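Local coordinates for uncharacterized protein (Ruminococcus gnavus, PDB 4QAN) that is of unknown function but has a cystatin-like fold, as a divergent member of the NTF2-like superfamily, and can bind a magnesium ion, at residues A[38-42]-A[43-47]; A[110-113]-A[114-117]; A[134-138]-A[139-143]; A[328-332]-A[333-337]. All coordinates share one frame; numbering follows the deposited sequence.

Contact 1 (A[38-42]-A[43-47]); sequences LKKND and LDMAL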
# COMPACT_ATOMS: atom_id res chain seq x y z
N LEU A 38 -11.99 -16.01 -4.13
CA LEU A 38 -12.10 -15.68 -5.55
C LEU A 38 -13.38 -16.23 -6.15
O LEU A 38 -14.04 -15.57 -6.94
CB LEU A 38 -10.90 -16.21 -6.33
CG LEU A 38 -9.58 -15.50 -6.05
CD1 LEU A 38 -8.39 -16.40 -6.31
CD2 LEU A 38 -9.45 -14.22 -6.87
N LYS A 39 -13.74 -17.45 -5.76
CA LYS A 39 -14.97 -18.07 -6.25
C LYS A 39 -16.19 -17.24 -5.87
O LYS A 39 -17.10 -17.07 -6.68
CB LYS A 39 -15.10 -19.48 -5.68
CG LYS A 39 -16.26 -20.29 -6.24
CD LYS A 39 -16.35 -21.63 -5.54
CE LYS A 39 -17.43 -22.51 -6.13
NZ LYS A 39 -17.15 -22.80 -7.56
N LYS A 40 -16.19 -16.73 -4.63
CA LYS A 40 -17.32 -15.97 -4.09
C LYS A 40 -17.18 -14.49 -4.35
O LYS A 40 -17.94 -13.69 -3.79
CB LYS A 40 -17.43 -16.19 -2.58
CG LYS A 40 -17.54 -17.64 -2.16
CD LYS A 40 -17.38 -17.75 -0.65
CE LYS A 40 -18.03 -19.01 -0.11
NZ LYS A 40 -17.15 -20.20 -0.25
N ASN A 41 -16.21 -14.10 -5.17
CA ASN A 41 -15.93 -12.69 -5.42
C ASN A 41 -15.99 -11.85 -4.12
O ASN A 41 -16.57 -10.77 -4.09
CB ASN A 41 -16.90 -12.15 -6.49
CG ASN A 41 -16.53 -10.75 -6.98
OD1 ASN A 41 -15.38 -10.32 -6.90
ND2 ASN A 41 -17.52 -10.04 -7.49
N ASP A 42 -15.37 -12.36 -3.06
CA ASP A 42 -15.43 -11.73 -1.74
C ASP A 42 -14.08 -11.13 -1.39
O ASP A 42 -13.17 -11.81 -0.93
CB ASP A 42 -15.87 -12.74 -0.67
CG ASP A 42 -16.08 -12.10 0.71
OD1 ASP A 42 -15.57 -11.00 0.94
OD2 ASP A 42 -16.75 -12.72 1.56
N LEU A 43 -13.97 -9.82 -1.61
CA LEU A 43 -12.72 -9.11 -1.45
C LEU A 43 -12.26 -9.14 0.00
O LEU A 43 -11.09 -9.37 0.30
CB LEU A 43 -12.88 -7.66 -1.90
CG LEU A 43 -11.66 -6.76 -1.74
CD1 LEU A 43 -10.56 -7.27 -2.64
CD2 LEU A 43 -12.00 -5.31 -2.04
N ASP A 44 -13.21 -8.89 0.90
CA ASP A 44 -12.90 -8.85 2.31
C ASP A 44 -12.23 -10.16 2.73
O ASP A 44 -11.14 -10.15 3.32
CB ASP A 44 -14.17 -8.61 3.13
CG ASP A 44 -13.93 -8.70 4.61
OD1 ASP A 44 -13.35 -7.74 5.17
OD2 ASP A 44 -14.29 -9.74 5.22
N MSE A 45 -12.89 -11.27 2.39
CA MSE A 45 -12.38 -12.61 2.68
C MSE A 45 -10.97 -12.79 2.15
O MSE A 45 -10.09 -13.25 2.87
CB MSE A 45 -13.36 -13.64 2.11
CG MSE A 45 -13.00 -15.04 2.55
SE MSE A 45 -14.17 -16.31 1.61
CE MSE A 45 -13.24 -17.92 2.26
N ALA A 46 -10.76 -12.41 0.89
CA ALA A 46 -9.47 -12.53 0.19
C ALA A 46 -8.34 -11.81 0.90
O ALA A 46 -7.27 -12.38 1.09
CB ALA A 46 -9.59 -11.99 -1.24
N LEU A 47 -8.58 -10.55 1.26
CA LEU A 47 -7.59 -9.74 1.96
C LEU A 47 -7.06 -10.39 3.23
O LEU A 47 -5.86 -10.38 3.49
CB LEU A 47 -8.17 -8.37 2.30
CG LEU A 47 -8.28 -7.45 1.06
CD1 LEU A 47 -9.02 -6.17 1.39
CD2 LEU A 47 -6.90 -7.13 0.53
O HOH W 1 -16.66 -11.09 3.87

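Contact 2 (A[110-113]-A[114-117]); sequences PEIE and TLEV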
# COMPACT_ATOMS: atom_id res chain seq x y z
N PRO A 110 -12.40 -16.13 -16.95
CA PRO A 110 -13.82 -15.91 -17.16
C PRO A 110 -14.65 -16.95 -16.40
O PRO A 110 -14.24 -18.13 -16.32
CB PRO A 110 -13.98 -16.08 -18.68
CG PRO A 110 -12.90 -17.04 -19.06
CD PRO A 110 -11.75 -16.78 -18.11
N GLU A 111 -15.78 -16.52 -15.83
CA GLU A 111 -16.63 -17.40 -15.02
C GLU A 111 -15.82 -17.99 -13.87
O GLU A 111 -15.82 -19.20 -13.66
CB GLU A 111 -17.23 -18.53 -15.86
CG GLU A 111 -17.97 -18.09 -17.11
CD GLU A 111 -18.55 -19.27 -17.88
OE1 GLU A 111 -17.77 -20.17 -18.28
OE2 GLU A 111 -19.78 -19.30 -18.08
N ILE A 112 -15.11 -17.13 -13.14
CA ILE A 112 -14.34 -17.56 -11.97
C ILE A 112 -15.31 -18.05 -10.87
O ILE A 112 -14.94 -18.85 -10.03
CB ILE A 112 -13.36 -16.46 -11.46
CG1 ILE A 112 -12.54 -16.96 -10.28
CG2 ILE A 112 -14.08 -15.16 -11.09
CD1 ILE A 112 -11.21 -16.27 -10.13
N GLU A 113 -16.56 -17.60 -10.94
CA GLU A 113 -17.64 -18.08 -10.07
C GLU A 113 -17.83 -19.60 -10.11
O GLU A 113 -18.15 -20.22 -9.09
CB GLU A 113 -18.97 -17.40 -10.44
CG GLU A 113 -19.06 -15.93 -10.06
CD GLU A 113 -18.26 -15.00 -10.97
OE1 GLU A 113 -17.89 -15.42 -12.10
OE2 GLU A 113 -18.01 -13.84 -10.56
N THR A 114 -17.63 -20.20 -11.28
CA THR A 114 -17.88 -21.63 -11.48
C THR A 114 -16.63 -22.51 -11.24
O THR A 114 -16.53 -23.61 -11.78
CB THR A 114 -18.40 -21.89 -12.91
OG1 THR A 114 -17.42 -21.45 -13.86
CG2 THR A 114 -19.71 -21.14 -13.14
N LEU A 115 -15.73 -22.03 -10.39
CA LEU A 115 -14.39 -22.61 -10.24
C LEU A 115 -14.36 -23.96 -9.50
O LEU A 115 -14.98 -24.12 -8.46
CB LEU A 115 -13.50 -21.58 -9.52
CG LEU A 115 -12.10 -21.92 -9.01
CD1 LEU A 115 -11.28 -20.64 -8.94
CD2 LEU A 115 -12.12 -22.61 -7.64
N GLU A 116 -13.62 -24.92 -10.06
CA GLU A 116 -13.42 -26.22 -9.42
C GLU A 116 -11.92 -26.48 -9.25
O GLU A 116 -11.16 -26.33 -10.20
CB GLU A 116 -14.01 -27.34 -10.28
CG GLU A 116 -15.53 -27.42 -10.29
CD GLU A 116 -16.03 -28.58 -11.14
OE1 GLU A 116 -15.68 -29.75 -10.86
OE2 GLU A 116 -16.79 -28.33 -12.10
N VAL A 117 -11.52 -26.90 -8.06
CA VAL A 117 -10.11 -27.17 -7.76
C VAL A 117 -9.71 -28.59 -8.15
O VAL A 117 -10.07 -29.55 -7.48
CB VAL A 117 -9.82 -26.94 -6.26
CG1 VAL A 117 -8.33 -27.15 -5.98
CG2 VAL A 117 -10.25 -25.54 -5.85

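Contact 3 (A[134-138]-A[139-143]); sequences ECLAA and QEVSE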
# COMPACT_ATOMS: atom_id res chain seq x y z
N GLU A 134 14.08 -15.83 2.36
CA GLU A 134 15.09 -14.92 2.89
C GLU A 134 14.69 -13.46 2.63
O GLU A 134 14.83 -12.61 3.50
CB GLU A 134 16.44 -15.24 2.27
CG GLU A 134 17.64 -14.81 3.09
CD GLU A 134 18.95 -15.04 2.35
OE1 GLU A 134 18.99 -15.88 1.42
OE2 GLU A 134 19.96 -14.39 2.71
N CYS A 135 14.19 -13.18 1.42
CA CYS A 135 13.58 -11.88 1.09
C CYS A 135 12.49 -11.49 2.10
O CYS A 135 12.42 -10.36 2.58
CB CYS A 135 12.95 -11.91 -0.32
SG CYS A 135 14.10 -11.86 -1.72
N LEU A 136 11.62 -12.45 2.41
CA LEU A 136 10.46 -12.19 3.24
C LEU A 136 10.74 -12.35 4.74
O LEU A 136 9.87 -12.05 5.56
CB LEU A 136 9.32 -13.11 2.81
CG LEU A 136 8.84 -12.96 1.36
CD1 LEU A 136 7.82 -14.03 1.02
CD2 LEU A 136 8.24 -11.59 1.14
N ALA A 137 11.96 -12.78 5.08
CA ALA A 137 12.32 -13.18 6.44
C ALA A 137 11.31 -14.19 7.00
O ALA A 137 10.87 -14.11 8.15
CB ALA A 137 12.43 -11.97 7.35
N ALA A 138 10.95 -15.16 6.15
CA ALA A 138 9.88 -16.10 6.45
C ALA A 138 10.44 -17.44 6.91
O ALA A 138 11.56 -17.81 6.56
CB ALA A 138 9.02 -16.30 5.21
N GLN A 139 9.65 -18.16 7.69
CA GLN A 139 10.02 -19.50 8.11
C GLN A 139 10.08 -20.45 6.92
O GLN A 139 11.06 -21.14 6.73
CB GLN A 139 9.03 -20.04 9.14
CG GLN A 139 9.02 -19.26 10.44
CD GLN A 139 8.20 -19.97 11.50
OE1 GLN A 139 7.03 -20.27 11.29
NE2 GLN A 139 8.82 -20.25 12.65
N GLU A 140 9.01 -20.47 6.12
CA GLU A 140 8.97 -21.22 4.86
C GLU A 140 8.28 -20.40 3.77
O GLU A 140 7.33 -19.67 4.04
CB GLU A 140 8.18 -22.53 5.01
CG GLU A 140 8.69 -23.53 6.04
CD GLU A 140 8.15 -24.94 5.80
OE1 GLU A 140 7.85 -25.27 4.63
OE2 GLU A 140 8.04 -25.71 6.78
N VAL A 141 8.77 -20.52 2.54
CA VAL A 141 8.04 -20.10 1.35
C VAL A 141 7.72 -21.35 0.55
O VAL A 141 8.56 -22.23 0.37
CB VAL A 141 8.86 -19.12 0.47
CG1 VAL A 141 8.27 -19.00 -0.93
CG2 VAL A 141 8.91 -17.76 1.13
N SER A 142 6.48 -21.44 0.07
CA SER A 142 6.07 -22.57 -0.76
C SER A 142 5.40 -22.06 -2.03
O SER A 142 4.36 -21.41 -1.96
CB SER A 142 5.13 -23.49 0.00
OG SER A 142 4.56 -24.43 -0.87
N GLU A 143 6.02 -22.32 -3.18
CA GLU A 143 5.48 -21.93 -4.48
C GLU A 143 4.59 -23.04 -5.00
O GLU A 143 5.06 -24.14 -5.24
CB GLU A 143 6.60 -21.64 -5.48
CG GLU A 143 7.16 -20.23 -5.40
CD GLU A 143 8.23 -19.98 -6.45
OE1 GLU A 143 9.23 -20.74 -6.46
OE2 GLU A 143 8.07 -19.04 -7.27

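Contact 4 (A[328-332]-A[333-337]); sequences LYSYN and GKNYL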
# COMPACT_ATOMS: atom_id res chain seq x y z
N LEU A 328 5.29 25.84 2.89
CA LEU A 328 6.69 26.22 3.08
C LEU A 328 7.17 25.61 4.38
O LEU A 328 6.50 25.75 5.41
CB LEU A 328 6.83 27.75 3.11
CG LEU A 328 8.22 28.31 3.38
CD1 LEU A 328 9.16 27.96 2.24
CD2 LEU A 328 8.17 29.82 3.58
N TYR A 329 8.30 24.90 4.34
CA TYR A 329 8.72 24.05 5.44
C TYR A 329 10.14 24.33 5.92
O TYR A 329 10.94 24.90 5.19
CB TYR A 329 8.70 22.56 5.04
CG TYR A 329 7.41 22.04 4.46
CD1 TYR A 329 7.06 22.31 3.15
CD2 TYR A 329 6.55 21.24 5.21
CE1 TYR A 329 5.90 21.83 2.61
CE2 TYR A 329 5.38 20.73 4.68
CZ TYR A 329 5.06 21.04 3.37
OH TYR A 329 3.91 20.57 2.80
N SER A 330 10.41 23.91 7.15
CA SER A 330 11.76 23.63 7.60
C SER A 330 11.77 22.16 8.00
O SER A 330 11.07 21.75 8.93
CB SER A 330 12.15 24.50 8.81
OG SER A 330 13.35 24.02 9.42
N TYR A 331 12.53 21.36 7.26
CA TYR A 331 12.79 19.98 7.63
C TYR A 331 14.18 19.93 8.21
O TYR A 331 15.16 19.95 7.48
CB TYR A 331 12.71 19.03 6.42
CG TYR A 331 13.11 17.61 6.79
CD1 TYR A 331 12.28 16.82 7.58
CD2 TYR A 331 14.33 17.07 6.38
CE1 TYR A 331 12.63 15.53 7.93
CE2 TYR A 331 14.69 15.77 6.74
CZ TYR A 331 13.83 15.01 7.52
OH TYR A 331 14.16 13.73 7.91
N ASN A 332 14.26 19.87 9.53
CA ASN A 332 15.55 19.88 10.25
C ASN A 332 16.47 20.99 9.78
O ASN A 332 17.69 20.80 9.63
CB ASN A 332 16.23 18.51 10.15
CG ASN A 332 15.44 17.43 10.86
OD1 ASN A 332 15.78 17.02 11.97
ND2 ASN A 332 14.34 17.02 10.24
N GLY A 333 15.89 22.16 9.55
CA GLY A 333 16.63 23.37 9.23
C GLY A 333 16.83 23.62 7.76
O GLY A 333 17.36 24.67 7.39
N LYS A 334 16.45 22.67 6.92
CA LYS A 334 16.49 22.88 5.47
C LYS A 334 15.09 23.19 5.01
O LYS A 334 14.14 22.57 5.47
CB LYS A 334 17.06 21.66 4.74
CG LYS A 334 18.53 21.43 5.09
CD LYS A 334 19.21 20.43 4.17
CE LYS A 334 20.72 20.50 4.31
NZ LYS A 334 21.42 19.63 3.33
N ASN A 335 14.99 24.16 4.11
CA ASN A 335 13.70 24.70 3.66
C ASN A 335 13.26 24.11 2.35
O ASN A 335 14.05 23.99 1.41
CB ASN A 335 13.79 26.21 3.51
CG ASN A 335 14.18 26.88 4.80
OD1 ASN A 335 15.21 27.55 4.88
ND2 ASN A 335 13.38 26.66 5.83
N TYR A 336 11.97 23.76 2.29
CA TYR A 336 11.38 23.17 1.10
C TYR A 336 10.04 23.81 0.80
O TYR A 336 9.43 24.47 1.66
CB TYR A 336 11.17 21.66 1.31
CG TYR A 336 12.46 20.90 1.49
CD1 TYR A 336 13.05 20.77 2.75
CD2 TYR A 336 13.10 20.31 0.40
CE1 TYR A 336 14.24 20.07 2.92
CE2 TYR A 336 14.29 19.61 0.56
CZ TYR A 336 14.85 19.50 1.81
OH TYR A 336 16.03 18.81 1.98
N LEU A 337 9.59 23.63 -0.43
CA LEU A 337 8.25 23.97 -0.83
C LEU A 337 7.55 22.69 -1.31
O LEU A 337 8.17 21.85 -1.98
CB LEU A 337 8.27 24.98 -1.95
CG LEU A 337 6.97 25.74 -2.18
CD1 LEU A 337 6.84 26.88 -1.16
CD2 LEU A 337 6.89 26.30 -3.59

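Contact 1 (A[38-42]-A[43-47])
Asp-42 meets Met-45 across the start of helix 43-48, and its carboxylate carries most of the contact. Atom OD1 accepts the backbone N-H of Met-45 at 3.1 Å along an almost straight line, 179° at the hydrogen, although the donor sits above the carboxylate plane, 67° out of it. The side chains cross at about a right angle, with CG of Asp-42 3.4 Å from CB of Met-45. Turning CG anti to the backbone N (chi1 -174°) swings the carboxylate of Asp-42 over the first turn. The main chain adds the first helical bond, from Ala-46 N to Asp-42 O at 3.1 Å, so one residue receives two early helical amides.

This makes Asp-42 an N-cap, a place suited to aspartate because its short carboxylate reaches forward to a first-turn amide that has no helical carbonyl before it, and its negative charge should sit well at the positive end of the helix dipole. Just before it, helix 27-39 closes in a Schellman motif: Asn-41, with positive phi, is the C-prime residue, a conformation asparagine tolerates better than most.

A water lies 2.8 Å from Asp-42 OD2 and 3.0 Å from Asp-44 OD2, where it can bridge the two acids, though more acceptors surround it than it has protons. Asp-44 also forms a salt bridge with Arg-48. Met-45, a selenomethionine, extends back toward Lys-40 until SE lies 4.2 Å from its CD; Lys-40 NZ bonds to Ser-36 OG and Pro-202 O. Ala-46 packs on Phe-102 and Leu-43 on Ile-99 of helix 87-108.

Contact 2 (A[110-113]-A[114-117])
Thr-114 and Glu-111 meet through one carbonyl oxygen that takes two bonds from the same residue. Hydroxyl OG1 of Thr-114 donates to Glu-111 O at 2.8 Å, tilted only 19° from the carbonyl plane, while Thr-114 N reaches that oxygen at 3.2 Å from well above the plane. The torsion of Thr-114 explains the double grip: chi1 of 61° sets OG1 between the backbone N and the carbonyl carbon, folded back over its own turn, and leaves CG2 beside the N. OG1 thereby also comes within 3.5 Å of CB of Glu-111. Threonine suits the place because its hydroxyl sits on CB, one bond from the backbone, close enough to bond the carbonyl of the same turn.

The apolar part of the turn is made by Ile-112 and Leu-115, which lie side by side and point the same way. CG1 of Ile-112 (chi1 -177°) and CG of Leu-115 both stand anti to their backbone N, and CG1 rests 4.1 Å from CD1 of Leu-115. Their backbones are joined more loosely, by a weak bond from Leu-115 N to Ile-112 O. Both side chains are buried, and Ile-112 continues onto Leu-38 of helix 27-39. The chain of Glu-113, by contrast, bends at chi2 and remains exposed, as a charged residue on the outside of a turn should.

Lys-39 of that same helix gathers the carbonyls of Glu-113 and Leu-115 with its NZ. A short 3-10 turn, with i to i+3 bonding reinforced by a threonine hydroxyl, thus leads the chain from helix 87-108 into strand 116-122 of the antiparallel sheet.

Contact 3 (A[134-138]-A[139-143])
Leu-136 and Val-141 supply the main apolar touch, methyl against methyl: CD1 of Leu-136 lies 3.9 Å from CG2 of Val-141. Their side chains cross at about a right angle. Leu-136 holds CG beside its backbone N (chi1 -61°), and Val-141 likewise places CG2 on the N side, with CG1 anti to the N at chi1 164°, so that it is CG2 that faces back across the bend. The same methyl is 4.3 Å from CB of Ala-138, a looser touch. Branched aliphatic residues suit this interior position. The cluster continues beyond the bend, with Val-141 against Leu-132 and Ala-133 of helix 126-135 and against Thr-160, and Leu-136 on His-171.

The backbone shapes the bend through helix termination. Ala-137, with phi of 52°, is the C-prime residue of a Schellman motif in which Ala-138 N turns back to Ala-133 O and Ala-137 N makes a weak bond of 3.3 Å to Glu-134 O. This is the helix-to-strand passage by which helix 126-135 gives way to strand 140-150 of the antiparallel sheet, and it brings the start of the strand back against the end of the helix. A positive phi is more often met by glycine or asparagine, but alanine has only one methyl to accommodate, and here it points away from the strand.

Polar contacts lie around the bend. Gln-139 OE1 accepts a hydrogen bond from Lys-166 N, Leu-136 O accepts from Tyr-164 OH, and backbone bonds join Gln-139 and Glu-140 to Gln-163 of strand 153-164.

Contact 4 (A[328-332]-A[333-337])
Leu-328 faces Leu-337 in a non-hydrogen-bonded antiparallel pair, their CD1 methyls 4.3 Å apart on the face covered by helix 371-378. Tyr-329 donates its backbone N to Tyr-336 O at 2.9 Å, and that same oxygen sits in plane at the edge of the Tyr-329 ring, 3.5 Å from CD1. On their shared face of the sheet, Tyr-329 and Tyr-336 each meet the ring of Phe-274 edge-to-face. Tyr-329 O accepts twice, from opposite faces of its plane: Tyr-336 N comes from above, while Asn-335 ND2 bonds at 3.1 Å with the acceptor in its amide plane. With chi1 -58°, Asn-335 keeps its amide beside its own backbone N and close to this carbonyl, and its OD1 is taken by Lys-371 NZ. At Ser-330, OG stands anti to the backbone N (chi1 168°) and receives a weak bond from Gly-333 N.

Tyr-331 closes the ladder: its N reaches Lys-334 O at 2.7 Å and its O accepts Lys-334 N at 3.1 Å. Its CB lies 4.0 Å from CE1 of Tyr-336. Asn-332 enters a type I' turn, lifting ND2 over the centre of the Tyr-331 ring, 3.2 Å above its plane, while also giving that group to Tyr-301 O. Asparagine followed by glycine is the classic pair for this turn, since both positions need positive phi, and at the second a CB would clash with Asn-332 O. The Tyr-331 and Lys-334 pair and the turn probably fix the hairpin's end, the Asn-335 amide adding a side-chain donor to the Tyr-329 carbonyl.

Overall arrangement
All four contacts are local bends that mix buried and exposed residues: apolar side chains such as Ile-112, Val-141 and most of the leucines go inward, and turn residues are largely exposed. Contacts 2 and 4 lie farthest from the chain's centre, about 28 and 27 Å between centres, against 18 and 20 Å for contacts 1 and 3. Contacts 1 and 2 touch directly, through a lysine and a leucine at the end of helix 27-39. Contacts 2 and 3 serve one antiparallel sheet, contact 4 the mixed one. Contacts 1 and 3 both follow a Schellman helix end, but one goes on to a carboxylate cap and the other to apolar methyls. Contact 4 relies on strand pairing, contact 2 on a threonine hydroxyl.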